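Local coordinates for uncharacterized protein YjgB (Bacillus subtilis, PDB 4YGT), which is of unknown function but is a putative secreted lipoprotein and the first structural representative of the DUF4309 family, in the PepSY clan, at residues G79-Y82 with I88-I91; Q37-N42 with G47-A52; L142-G147 with D153-K158; G54-P59 with R65-H70. One frame throughout, in Å; residues are numbered along the deposited sequence.

Interaction 1: G79-Y82 with I88-I91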
loop_
_atom_site.group_PDB
_atom_site.type_symbol
_atom_site.label_atom_id
_atom_site.label_comp_id
_atom_site.label_asym_id
_atom_site.label_seq_id
_atom_site.Cartn_x
_atom_site.Cartn_y
_atom_site.Cartn_z
ATOM N N GLY A 79 2.538 -6.275 -1.937
ATOM C CA GLY A 79 1.767 -7.022 -2.908
ATOM C C GLY A 79 1.741 -6.234 -4.198
ATOM O O GLY A 79 1.625 -5.011 -4.186
ATOM N N PHE A 80 1.902 -6.924 -5.318
ATOM C CA PHE A 80 1.827 -6.322 -6.641
ATOM C C PHE A 80 0.870 -7.108 -7.509
ATOM O O PHE A 80 1.018 -8.310 -7.647
ATOM C CB PHE A 80 3.211 -6.281 -7.297
ATOM C CG PHE A 80 4.219 -5.462 -6.531
ATOM C CD1 PHE A 80 4.961 -6.030 -5.496
ATOM C CD2 PHE A 80 4.426 -4.122 -6.836
ATOM C CE1 PHE A 80 5.893 -5.275 -4.790
ATOM C CE2 PHE A 80 5.354 -3.367 -6.122
ATOM C CZ PHE A 80 6.079 -3.950 -5.105
ATOM N N SER A 81 -0.129 -6.444 -8.061
ATOM C CA SER A 81 -1.025 -7.031 -9.058
ATOM C C SER A 81 -0.651 -6.386 -10.399
ATOM O O SER A 81 -0.056 -5.303 -10.417
ATOM C CB SER A 81 -2.491 -6.828 -8.688
ATOM O OG SER A 81 -2.887 -5.477 -8.842
ATOM N N TYR A 82 -0.947 -7.056 -11.509
ATOM C CA TYR A 82 -0.571 -6.582 -12.841
ATOM C C TYR A 82 -1.733 -6.555 -13.836
ATOM O O TYR A 82 -2.679 -7.337 -13.706
ATOM C CB TYR A 82 0.528 -7.499 -13.394
ATOM C CG TYR A 82 1.637 -7.780 -12.399
ATOM C CD1 TYR A 82 2.580 -6.803 -12.078
ATOM C CD2 TYR A 82 1.725 -9.013 -11.750
ATOM C CE1 TYR A 82 3.572 -7.040 -11.128
ATOM C CE2 TYR A 82 2.722 -9.263 -10.802
ATOM C CZ TYR A 82 3.659 -8.282 -10.513
ATOM O OH TYR A 82 4.668 -8.517 -9.605
ATOM N N ILE A 88 2.339 -2.944 -13.622
ATOM C CA ILE A 88 1.728 -2.926 -12.289
ATOM C C ILE A 88 0.325 -2.247 -12.310
ATOM O O ILE A 88 0.179 -1.096 -12.729
ATOM C CB ILE A 88 2.679 -2.254 -11.259
ATOM C CG1 ILE A 88 4.069 -2.974 -11.189
ATOM C CG2 ILE A 88 2.020 -2.145 -9.872
ATOM C CD1 ILE A 88 5.121 -2.232 -10.296
ATOM N N SER A 89 -0.704 -2.967 -11.827
ATOM C CA SER A 89 -2.043 -2.377 -11.741
ATOM C C SER A 89 -2.301 -1.845 -10.339
ATOM O O SER A 89 -3.026 -0.868 -10.209
ATOM C CB SER A 89 -3.135 -3.357 -12.160
ATOM O OG SER A 89 -3.015 -4.620 -11.537
ATOM N N GLU A 90 -1.678 -2.446 -9.286
ATOM C CA GLU A 90 -1.882 -2.007 -7.904
ATOM C C GLU A 90 -0.725 -2.391 -7.022
ATOM O O GLU A 90 -0.127 -3.462 -7.201
ATOM C CB GLU A 90 -3.193 -2.611 -7.356
ATOM C CG GLU A 90 -3.615 -2.158 -5.965
ATOM C CD GLU A 90 -4.970 -2.652 -5.497
ATOM O OE1 GLU A 90 -5.820 -2.997 -6.350
ATOM O OE2 GLU A 90 -5.190 -2.658 -4.266
ATOM N N ILE A 91 -0.394 -1.507 -6.065
ATOM C CA ILE A 91 0.658 -1.796 -5.075
ATOM C C ILE A 91 -0.040 -1.819 -3.723
ATOM O O ILE A 91 -0.868 -0.957 -3.449
ATOM C CB ILE A 91 1.895 -0.826 -5.111
ATOM C CG1 ILE A 91 2.474 -0.706 -6.543
ATOM C CG2 ILE A 91 2.985 -1.277 -4.114
ATOM C CD1 ILE A 91 3.526 0.400 -6.779
#
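S81 faces both S89 and E90, and this classic beta bulge shapes the antiparallel pairing of 79-82 with 88-91, whose segment axes run at 153°. Backbone bonds come first. S81 N gives its hydrogen to E90 O at 3.1 Å. On the return side S81 O takes the N-H of S89 at 2.8 Å, while E90 N reaches the same oxygen only weakly. One carbonyl thus serves two successive amides, and the register slips by one between S81 and Y82. CA-H groups of F80, I88 and I91 make longer contacts with E90 O, S81 O and G79 O.

The polar side-chain contact is a hydroxyl pair: S81 OG and S89 OG lie 2.8 Å apart and hydrogen-bonded. Each OG sits between its own backbone N and carbonyl carbon (chi1 71° and 49°), which turns the two hydroxyls toward each other across the bulge. S81 OG also rests 3.2 Å from E90 CB.

Among the apolar contacts, F80 and I91 share a face of the sheet. Their side chains run side by side, and CE2 of the F80 ring meets I91 CG2 at 3.7 Å. I88, whose side chain diverges from that of Y82, still sends CD1 to F80 CD2 at 4.0 Å and CG1 to Y82 CE1 at 4.1 Å. Y82 OH bonds to D67.

The chemistry is thus divided: an apolar side on which F80, Y82 and I88 meet V49 of helix 46-53, and on the S81 side two serine hydroxyls sharing one hydrogen bond, of undecided direction, where the bulge breaks the regular pairing.

Interaction 2: Q37-N42 with G47-A52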
loop_
_atom_site.group_PDB
_atom_site.type_symbol
_atom_site.label_atom_id
_atom_site.label_comp_id
_atom_site.label_asym_id
_atom_site.label_seq_id
_atom_site.Cartn_x
_atom_site.Cartn_y
_atom_site.Cartn_z
ATOM N N GLN A 37 10.562 1.775 -4.245
ATOM C CA GLN A 37 10.949 2.957 -5.041
ATOM C C GLN A 37 11.255 2.643 -6.511
ATOM O O GLN A 37 11.982 1.688 -6.786
ATOM C CB GLN A 37 12.174 3.628 -4.433
ATOM C CG GLN A 37 12.347 5.051 -4.910
ATOM C CD GLN A 37 13.738 5.550 -4.685
ATOM O OE1 GLN A 37 14.435 5.162 -3.741
ATOM N NE2 GLN A 37 14.159 6.440 -5.540
ATOM N N GLY A 38 10.687 3.450 -7.419
ATOM C CA GLY A 38 10.924 3.350 -8.854
ATOM C C GLY A 38 10.106 2.296 -9.560
ATOM O O GLY A 38 10.328 2.049 -10.749
ATOM N N LEU A 39 9.150 1.668 -8.844
ATOM C CA LEU A 39 8.232 0.706 -9.443
ATOM C C LEU A 39 6.908 1.439 -9.658
ATOM O O LEU A 39 6.147 1.627 -8.714
ATOM C CB LEU A 39 8.089 -0.551 -8.560
ATOM C CG LEU A 39 9.351 -1.401 -8.388
ATOM C CD1 LEU A 39 9.164 -2.413 -7.279
ATOM C CD2 LEU A 39 9.727 -2.084 -9.685
ATOM N N THR A 40 6.660 1.884 -10.887
ATOM C CA THR A 40 5.535 2.746 -11.254
ATOM C C THR A 40 4.312 1.993 -11.794
ATOM O O THR A 40 4.418 1.190 -12.730
ATOM C CB THR A 40 6.003 3.797 -12.278
ATOM O OG1 THR A 40 7.253 4.299 -11.847
ATOM C CG2 THR A 40 5.022 4.988 -12.447
ATOM N N ILE A 41 3.133 2.355 -11.266
ATOM C CA ILE A 41 1.844 1.829 -11.736
ATOM C C ILE A 41 1.715 2.109 -13.245
ATOM O O ILE A 41 2.101 3.187 -13.691
ATOM C CB ILE A 41 0.672 2.432 -10.900
ATOM C CG1 ILE A 41 0.573 1.665 -9.564
ATOM C CG2 ILE A 41 -0.690 2.381 -11.653
ATOM C CD1 ILE A 41 0.189 2.439 -8.509
ATOM N N ASN A 42 1.280 1.086 -14.025
ATOM C CA ASN A 42 1.030 1.106 -15.474
ATOM C C ASN A 42 2.316 1.329 -16.306
ATOM O O ASN A 42 2.226 1.520 -17.523
ATOM C CB ASN A 42 -0.022 2.194 -15.814
ATOM C CG ASN A 42 -0.960 1.887 -16.954
ATOM O OD1 ASN A 42 -0.923 0.824 -17.596
ATOM N ND2 ASN A 42 -1.830 2.842 -17.236
ATOM N N GLY A 47 8.356 -8.311 -14.172
ATOM C CA GLY A 47 9.785 -8.539 -14.321
ATOM C C GLY A 47 10.620 -7.589 -13.485
ATOM O O GLY A 47 11.596 -8.028 -12.877
ATOM N N ASP A 48 10.242 -6.291 -13.434
ATOM C CA ASP A 48 10.951 -5.285 -12.633
ATOM C C ASP A 48 10.749 -5.551 -11.143
ATOM O O ASP A 48 11.661 -5.344 -10.353
ATOM C CB ASP A 48 10.478 -3.849 -12.970
ATOM C CG ASP A 48 10.742 -3.345 -14.385
ATOM O OD1 ASP A 48 11.763 -3.753 -14.986
ATOM O OD2 ASP A 48 9.955 -2.498 -14.872
ATOM N N VAL A 49 9.533 -5.957 -10.757
ATOM C CA VAL A 49 9.167 -6.270 -9.368
ATOM C C VAL A 49 10.044 -7.440 -8.885
ATOM O O VAL A 49 10.647 -7.378 -7.812
ATOM C CB VAL A 49 7.639 -6.566 -9.233
ATOM C CG1 VAL A 49 7.291 -7.106 -7.853
ATOM C CG2 VAL A 49 6.807 -5.324 -9.552
ATOM N N HIS A 50 10.124 -8.488 -9.699
ATOM C CA HIS A 50 10.910 -9.676 -9.418
ATOM C C HIS A 50 12.388 -9.351 -9.389
ATOM O O HIS A 50 13.106 -9.880 -8.546
ATOM C CB HIS A 50 10.595 -10.769 -10.447
ATOM C CG HIS A 50 9.301 -11.462 -10.177
ATOM N ND1 HIS A 50 9.210 -12.836 -10.180
ATOM C CD2 HIS A 50 8.090 -10.945 -9.853
ATOM C CE1 HIS A 50 7.949 -13.112 -9.880
ATOM N NE2 HIS A 50 7.238 -12.007 -9.681
ATOM N N ALA A 51 12.835 -8.442 -10.264
ATOM C CA ALA A 51 14.219 -7.971 -10.289
ATOM C C ALA A 51 14.553 -7.271 -8.955
ATOM O O ALA A 51 15.585 -7.549 -8.358
ATOM C CB ALA A 51 14.434 -7.023 -11.473
ATOM N N ALA A 52 13.639 -6.443 -8.456
ATOM C CA ALA A 52 13.823 -5.695 -7.221
ATOM C C ALA A 52 13.677 -6.535 -5.948
ATOM O O ALA A 52 14.514 -6.412 -5.066
ATOM C CB ALA A 52 12.842 -4.531 -7.168
#
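Apolar packing of a loop side chain on a helix joins L39, in the stretch between helices 14-27 and 46-53, to D48, V49 and A52 of the second helix. The contact is small, burying 135 Å² in all, and L39 alone supplies the loop's half of it. With CG anti to the carbonyl carbon (chi1 -65°), its branched end is carried to the helix, where the two methyls take different residues. CD2 approaches D48 CB at 3.8 Å, the two side chains passing antiparallel to one another, and comes within 4.0 Å of V49 N. The V49 methyl CG2 is a looser neighbour, 4.4 Å from L39 CD2. L39 CD1 reaches one helical turn further on, to A52 CB at 4.2 Å. D48 touches L39 through its methylene, while its carboxylate OD2 accepts a hydrogen bond from T45 N.

Beneath this layer L39 also packs on F80 and I88, as V49 does on F80, Y82 and I88. Leucine and valine therefore meet over the same strands, 77-82 and 88-95. D48, V49 and A52 lie on neighbouring turns of the helix, and L39 spans them. The arrangement is helix-on-sheet packing of an alpha+beta fold, in which a helix and the loop leading to it lie on an antiparallel sheet.

Interaction 3: L142-G147 with D153-K158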
loop_
_atom_site.group_PDB
_atom_site.type_symbol
_atom_site.label_atom_id
_atom_site.label_comp_id
_atom_site.label_asym_id
_atom_site.label_seq_id
_atom_site.Cartn_x
_atom_site.Cartn_y
_atom_site.Cartn_z
ATOM N N LEU A 142 -4.695 6.698 -3.034
ATOM C CA LEU A 142 -4.174 5.939 -1.896
ATOM C C LEU A 142 -5.328 5.464 -1.082
ATOM O O LEU A 142 -6.106 6.289 -0.586
ATOM C CB LEU A 142 -3.300 6.811 -1.017
ATOM C CG LEU A 142 -1.844 6.833 -1.194
ATOM C CD1 LEU A 142 -1.248 7.641 -0.088
ATOM C CD2 LEU A 142 -1.248 5.432 -1.170
ATOM N N HIS A 143 -5.459 4.154 -0.961
ATOM C CA HIS A 143 -6.538 3.513 -0.238
ATOM C C HIS A 143 -6.017 3.004 1.094
ATOM O O HIS A 143 -5.320 1.986 1.119
ATOM C CB HIS A 143 -7.090 2.353 -1.077
ATOM C CG HIS A 143 -7.754 2.767 -2.351
ATOM N ND1 HIS A 143 -9.126 2.668 -2.513
ATOM C CD2 HIS A 143 -7.212 3.220 -3.505
ATOM C CE1 HIS A 143 -9.372 3.071 -3.746
ATOM N NE2 HIS A 143 -8.254 3.415 -4.382
ATOM N N PHE A 144 -6.286 3.738 2.193
ATOM C CA PHE A 144 -5.878 3.283 3.525
ATOM C C PHE A 144 -6.968 2.354 4.056
ATOM O O PHE A 144 -8.049 2.828 4.419
ATOM C CB PHE A 144 -5.626 4.448 4.481
ATOM C CG PHE A 144 -4.478 5.336 4.103
ATOM C CD1 PHE A 144 -4.676 6.444 3.287
ATOM C CD2 PHE A 144 -3.196 5.090 4.590
ATOM C CE1 PHE A 144 -3.615 7.299 2.974
ATOM C CE2 PHE A 144 -2.132 5.931 4.257
ATOM C CZ PHE A 144 -2.353 7.039 3.464
ATOM N N VAL A 145 -6.707 1.032 4.061
ATOM C CA VAL A 145 -7.706 0.042 4.490
ATOM C C VAL A 145 -7.546 -0.240 6.001
ATOM O O VAL A 145 -6.636 -0.953 6.415
ATOM C CB VAL A 145 -7.642 -1.234 3.609
ATOM C CG1 VAL A 145 -8.684 -2.252 4.027
ATOM C CG2 VAL A 145 -7.800 -0.892 2.130
ATOM N N ILE A 146 -8.460 0.323 6.808
ATOM C CA ILE A 146 -8.488 0.231 8.274
ATOM C C ILE A 146 -9.383 -0.943 8.711
ATOM O O ILE A 146 -10.493 -1.126 8.198
ATOM C CB ILE A 146 -8.948 1.599 8.875
ATOM C CG1 ILE A 146 -8.147 2.797 8.262
ATOM C CG2 ILE A 146 -8.939 1.618 10.417
ATOM C CD1 ILE A 146 -6.757 3.145 8.870
ATOM N N GLY A 147 -8.876 -1.725 9.659
ATOM C CA GLY A 147 -9.563 -2.900 10.185
ATOM C C GLY A 147 -10.644 -2.601 11.200
ATOM O O GLY A 147 -11.113 -1.461 11.287
ATOM N N ASP A 153 -4.539 -2.036 7.968
ATOM C CA ASP A 153 -4.152 -3.405 7.625
ATOM C C ASP A 153 -3.189 -3.390 6.473
ATOM O O ASP A 153 -2.155 -4.049 6.533
ATOM C CB ASP A 153 -5.382 -4.238 7.289
ATOM C CG ASP A 153 -6.238 -4.505 8.512
ATOM O OD1 ASP A 153 -5.691 -4.471 9.648
ATOM O OD2 ASP A 153 -7.443 -4.730 8.344
ATOM N N HIS A 154 -3.522 -2.611 5.434
ATOM C CA HIS A 154 -2.713 -2.367 4.241
ATOM C C HIS A 154 -3.137 -1.047 3.597
ATOM O O HIS A 154 -4.231 -0.531 3.858
ATOM C CB HIS A 154 -2.766 -3.526 3.222
ATOM C CG HIS A 154 -4.148 -3.965 2.845
ATOM N ND1 HIS A 154 -4.884 -3.301 1.873
ATOM C CD2 HIS A 154 -4.877 -5.001 3.311
ATOM C CE1 HIS A 154 -6.027 -3.960 1.782
ATOM N NE2 HIS A 154 -6.057 -4.996 2.619
ATOM N N VAL A 155 -2.235 -0.486 2.800
ATOM C CA VAL A 155 -2.421 0.758 2.057
ATOM C C VAL A 155 -2.251 0.404 0.589
ATOM O O VAL A 155 -1.237 -0.177 0.226
ATOM C CB VAL A 155 -1.438 1.851 2.521
ATOM C CG1 VAL A 155 -1.712 3.163 1.808
ATOM C CG2 VAL A 155 -1.500 2.047 4.031
ATOM N N ASN A 156 -3.271 0.672 -0.236
ATOM C CA ASN A 156 -3.259 0.379 -1.671
ATOM C C ASN A 156 -3.016 1.597 -2.531
ATOM O O ASN A 156 -3.533 2.672 -2.245
ATOM C CB ASN A 156 -4.573 -0.260 -2.109
ATOM C CG ASN A 156 -4.946 -1.509 -1.373
ATOM O OD1 ASN A 156 -4.109 -2.149 -0.739
ATOM N ND2 ASN A 156 -6.223 -1.883 -1.444
ATOM N N LEU A 157 -2.238 1.424 -3.610
ATOM C CA LEU A 157 -2.015 2.477 -4.590
ATOM C C LEU A 157 -2.428 1.992 -5.958
ATOM O O LEU A 157 -1.967 0.944 -6.395
ATOM C CB LEU A 157 -0.560 2.956 -4.607
ATOM C CG LEU A 157 -0.242 4.146 -5.528
ATOM C CD1 LEU A 157 -0.934 5.410 -5.078
ATOM C CD2 LEU A 157 1.216 4.361 -5.602
ATOM N N LYS A 158 -3.303 2.757 -6.640
ATOM C CA LYS A 158 -3.731 2.422 -7.999
ATOM C C LYS A 158 -4.045 3.688 -8.781
ATOM O O LYS A 158 -4.148 4.756 -8.187
ATOM C CB LYS A 158 -4.919 1.432 -8.010
ATOM C CG LYS A 158 -6.226 1.901 -7.386
ATOM C CD LYS A 158 -7.341 0.939 -7.791
ATOM C CE LYS A 158 -8.569 1.033 -6.925
ATOM N NZ LYS A 158 -9.373 -0.223 -6.973
#
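Regular antiparallel pairing joins H143 to N156 and V145 to H154 as hydrogen-bonded pairs, and L142 to L157 and F144 to V155 as non-hydrogen-bonded ones, with the axes at 160°. H143 N meets N156 O at 2.7 Å, and N156 N returns the bond to H143 O. D153 N closes the ladder on V145 O at 2.8 Å.

On the face of L142, F144, V155 and L157 the contacts are apolar. V155 lies alongside F144, with CG1 over the ring face, 4.0 Å from its centroid, and CG2 3.5 Å from F144 CD2. L142 CD2 lies 3.8 Å from V155 CG1 and also touches L157. L23 and A27 of helix 14-27 and L112 and L116 of helix 109-116 cover this face.

The reverse face carries H143, V145, H154 and N156. H154 swings its ring over V145, whose CB lies 4.0 Å from the ring centroid, because CG stands between backbone N and carbonyl carbon (chi1 52°). There H154 ND1 donates to N156 OD1 at 3.0 Å. The H143 ring turns its edge to N156 O and brings NE2 to K158 CE at 3.5 Å.

One face is therefore a hydrocarbon core under two helices; on the other, H154 is held to N156 by one hydrogen bond and covered by V145, while H143 ND1 takes its polar partner, D132, from the neighbouring strand.

Interaction 4: G54-P59 with R65-H70. With SO4 (sulfate ion), chain B; EDO (1,2-ethanediol), chain C.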
loop_
_atom_site.group_PDB
_atom_site.type_symbol
_atom_site.label_atom_id
_atom_site.label_comp_id
_atom_site.label_asym_id
_atom_site.label_seq_id
_atom_site.Cartn_x
_atom_site.Cartn_y
_atom_site.Cartn_z
ATOM N N GLY A 54 12.936 -10.135 -5.778
ATOM C CA GLY A 54 13.172 -11.568 -5.879
ATOM C C GLY A 54 11.859 -12.282 -6.140
ATOM O O GLY A 54 10.885 -11.669 -6.595
ATOM N N GLU A 55 11.807 -13.578 -5.844
ATOM C CA GLU A 55 10.596 -14.379 -6.028
ATOM C C GLU A 55 9.677 -14.157 -4.867
ATOM O O GLU A 55 10.163 -14.025 -3.738
ATOM C CB GLU A 55 10.912 -15.889 -6.206
ATOM C CG GLU A 55 11.582 -16.221 -7.534
ATOM C CD GLU A 55 10.863 -15.674 -8.752
ATOM O OE1 GLU A 55 9.703 -16.086 -8.986
ATOM O OE2 GLU A 55 11.429 -14.785 -9.432
ATOM N N PRO A 56 8.344 -14.110 -5.116
ATOM C CA PRO A 56 7.399 -13.881 -4.015
ATOM C C PRO A 56 7.249 -15.059 -3.056
ATOM O O PRO A 56 7.341 -16.222 -3.460
ATOM C CB PRO A 56 6.068 -13.616 -4.725
ATOM C CG PRO A 56 6.360 -13.595 -6.164
ATOM C CD PRO A 56 7.644 -14.258 -6.406
ATOM N N GLU A 57 6.952 -14.733 -1.781
ATOM C CA GLU A 57 6.674 -15.676 -0.697
ATOM C C GLU A 57 5.332 -16.344 -0.927
ATOM O O GLU A 57 5.000 -17.300 -0.230
ATOM C CB GLU A 57 6.700 -14.965 0.667
ATOM C CG GLU A 57 8.093 -14.883 1.286
ATOM C CD GLU A 57 9.022 -13.785 0.796
ATOM O OE1 GLU A 57 8.548 -12.644 0.603
ATOM O OE2 GLU A 57 10.242 -14.045 0.695
ATOM N N ARG A 58 4.560 -15.829 -1.901
ATOM C CA ARG A 58 3.285 -16.328 -2.411
ATOM C C ARG A 58 3.006 -15.607 -3.747
ATOM O O ARG A 58 2.612 -14.440 -3.740
ATOM C CB ARG A 58 2.134 -16.175 -1.405
ATOM C CG ARG A 58 0.916 -16.970 -1.829
ATOM C CD ARG A 58 -0.051 -17.198 -0.699
ATOM N NE ARG A 58 -1.198 -17.955 -1.183
ATOM C CZ ARG A 58 -2.402 -17.444 -1.414
ATOM N NH1 ARG A 58 -2.654 -16.167 -1.137
ATOM N NH2 ARG A 58 -3.372 -18.209 -1.892
ATOM N N PRO A 59 3.224 -16.273 -4.901
ATOM C CA PRO A 59 3.034 -15.589 -6.188
ATOM C C PRO A 59 1.597 -15.605 -6.700
ATOM O O PRO A 59 0.724 -16.239 -6.091
ATOM C CB PRO A 59 3.936 -16.397 -7.126
ATOM C CG PRO A 59 3.842 -17.781 -6.603
ATOM C CD PRO A 59 3.694 -17.661 -5.101
ATOM N N ARG A 65 -4.310 -12.707 -6.894
ATOM C CA ARG A 65 -3.871 -11.932 -8.055
ATOM C C ARG A 65 -2.687 -10.992 -7.706
ATOM O O ARG A 65 -2.345 -10.124 -8.506
ATOM C CB ARG A 65 -5.045 -11.168 -8.695
ATOM C CG ARG A 65 -5.654 -10.100 -7.836
ATOM C CD ARG A 65 -6.942 -9.587 -8.414
ATOM N NE ARG A 65 -7.377 -8.452 -7.615
ATOM C CZ ARG A 65 -6.982 -7.205 -7.824
ATOM N NH1 ARG A 65 -6.200 -6.913 -8.860
ATOM N NH2 ARG A 65 -7.384 -6.232 -7.017
ATOM N N PHE A 66 -2.016 -11.236 -6.558
ATOM C CA PHE A 66 -0.879 -10.442 -6.087
ATOM C C PHE A 66 0.361 -11.249 -5.897
ATOM O O PHE A 66 0.322 -12.297 -5.262
ATOM C CB PHE A 66 -1.180 -9.748 -4.740
ATOM C CG PHE A 66 -2.085 -8.550 -4.860
ATOM C CD1 PHE A 66 -3.466 -8.705 -4.937
ATOM C CD2 PHE A 66 -1.558 -7.264 -4.930
ATOM C CE1 PHE A 66 -4.299 -7.599 -5.110
ATOM C CE2 PHE A 66 -2.385 -6.164 -5.081
ATOM C CZ PHE A 66 -3.749 -6.336 -5.188
ATOM N N ASP A 67 1.489 -10.725 -6.391
ATOM C CA ASP A 67 2.812 -11.269 -6.068
ATOM C C ASP A 67 3.045 -10.794 -4.653
ATOM O O ASP A 67 3.061 -9.584 -4.432
ATOM C CB ASP A 67 3.885 -10.767 -7.051
ATOM C CG ASP A 67 4.077 -11.648 -8.260
ATOM O OD1 ASP A 67 3.591 -12.809 -8.245
ATOM O OD2 ASP A 67 4.721 -11.196 -9.209
ATOM N N LEU A 68 3.056 -11.713 -3.675
ATOM C CA LEU A 68 3.145 -11.297 -2.273
ATOM C C LEU A 68 4.536 -11.508 -1.654
ATOM O O LEU A 68 5.150 -12.573 -1.774
ATOM C CB LEU A 68 2.081 -12.004 -1.439
ATOM C CG LEU A 68 0.653 -11.620 -1.750
ATOM C CD1 LEU A 68 -0.302 -12.726 -1.320
ATOM C CD2 LEU A 68 0.287 -10.267 -1.123
ATOM N N TYR A 69 5.027 -10.439 -1.019
ATOM C CA TYR A 69 6.327 -10.389 -0.364
ATOM C C TYR A 69 6.075 -10.137 1.093
ATOM O O TYR A 69 5.489 -9.123 1.465
ATOM C CB TYR A 69 7.212 -9.316 -1.009
ATOM C CG TYR A 69 7.533 -9.628 -2.457
ATOM C CD1 TYR A 69 8.618 -10.428 -2.793
ATOM C CD2 TYR A 69 6.741 -9.133 -3.491
ATOM C CE1 TYR A 69 8.918 -10.723 -4.121
ATOM C CE2 TYR A 69 7.033 -9.414 -4.830
ATOM C CZ TYR A 69 8.120 -10.215 -5.136
ATOM O OH TYR A 69 8.436 -10.485 -6.442
ATOM N N HIS A 70 6.412 -11.122 1.905
ATOM C CA HIS A 70 6.193 -11.101 3.341
ATOM C C HIS A 70 7.062 -10.048 4.002
ATOM O O HIS A 70 8.140 -9.751 3.499
ATOM C CB HIS A 70 6.522 -12.496 3.920
ATOM C CG HIS A 70 5.863 -12.767 5.230
ATOM N ND1 HIS A 70 6.449 -12.395 6.422
ATOM C CD2 HIS A 70 4.678 -13.365 5.489
ATOM C CE1 HIS A 70 5.610 -12.778 7.369
ATOM N NE2 HIS A 70 4.524 -13.359 6.855
HETATM S S SO4 B . -8.539 -9.110 -4.173
HETATM O O1 SO4 B . -8.477 -9.863 -5.432
HETATM O O2 SO4 B . -7.596 -9.619 -3.183
HETATM O O3 SO4 B . -8.244 -7.704 -4.471
HETATM O O4 SO4 B . -9.858 -9.203 -3.576
HETATM C C1 EDO C . 11.004 -7.544 0.923
HETATM O O1 EDO C . 9.996 -8.525 0.805
HETATM C C2 EDO C . 10.728 -6.633 2.122
HETATM O O2 EDO C . 10.502 -7.431 3.274
HETATM O O HOH W 1 10.315 -10.915 2.093
#
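Y69 OH donates to G54 O at 2.7 Å, bringing the hydroxyl end of the ring to the loop that leaves helix 46-53. P56 lies over one face of this ring, its CA 4.0 Å from the centroid, and its CG packs 3.6 Å from D67 OD1. Further along, L68 N bonds to R58 O at 2.8 Å, while L68 O receives weak bonds from both E57 N and R58 N: a classic beta bulge, E57 and R58 facing L68. E57 then folds back, its chain bent at chi2 (81°), so that OE1 accepts H70 N at 2.9 Å on the anti side of the carboxylate. A water donates to the same OE1 and to H70 O, and also bonds to O1 of an ethanediol.

In the next shell, D67 is positioned by V60 N on OD1 and by H50 and Y82 on OD2. The positive phi of G54 (86°) turns the chain out of the helix. At the other end R65 grips a sulfate, NE to O1 at 2.8 Å and NH2 to O3 at 3.1 Å. F66 CE1 lies over the centre of the R65 guanidinium. The sulfate and the ethanediol probably come from the crystallisation liquor.

D67 and Y69 pair by backbone with F80 and Y78, so strand 67-69 edges the sheet beside 77-82. V49 and H50 of helix 46-53 pack on Y69, and F66 lies against E90 and R92 of strand 88-95.

In the fold
From the N terminus, interaction 2 comes first, closing the short connection into helix 46-53. Interaction 4 then folds the segment after that helix against edge strand 67-69, interaction 1 forms the hairpin of 77-82 and 88-95, and interaction 3 forms the hairpin of 140-146 and 152-159. The four loops follow in series, none nested or crossed. Interactions 4 and 1 adjoin in the sheet through neighbouring strands 67-69 and 77-82, whereas H50, within interaction 2, also bonds to E55 of interaction 4. N42 bonds to I88, joining interactions 2 and 1. The two hairpins meet where I91 pairs with L157, uniting both halves of the seven-stranded antiparallel sheet.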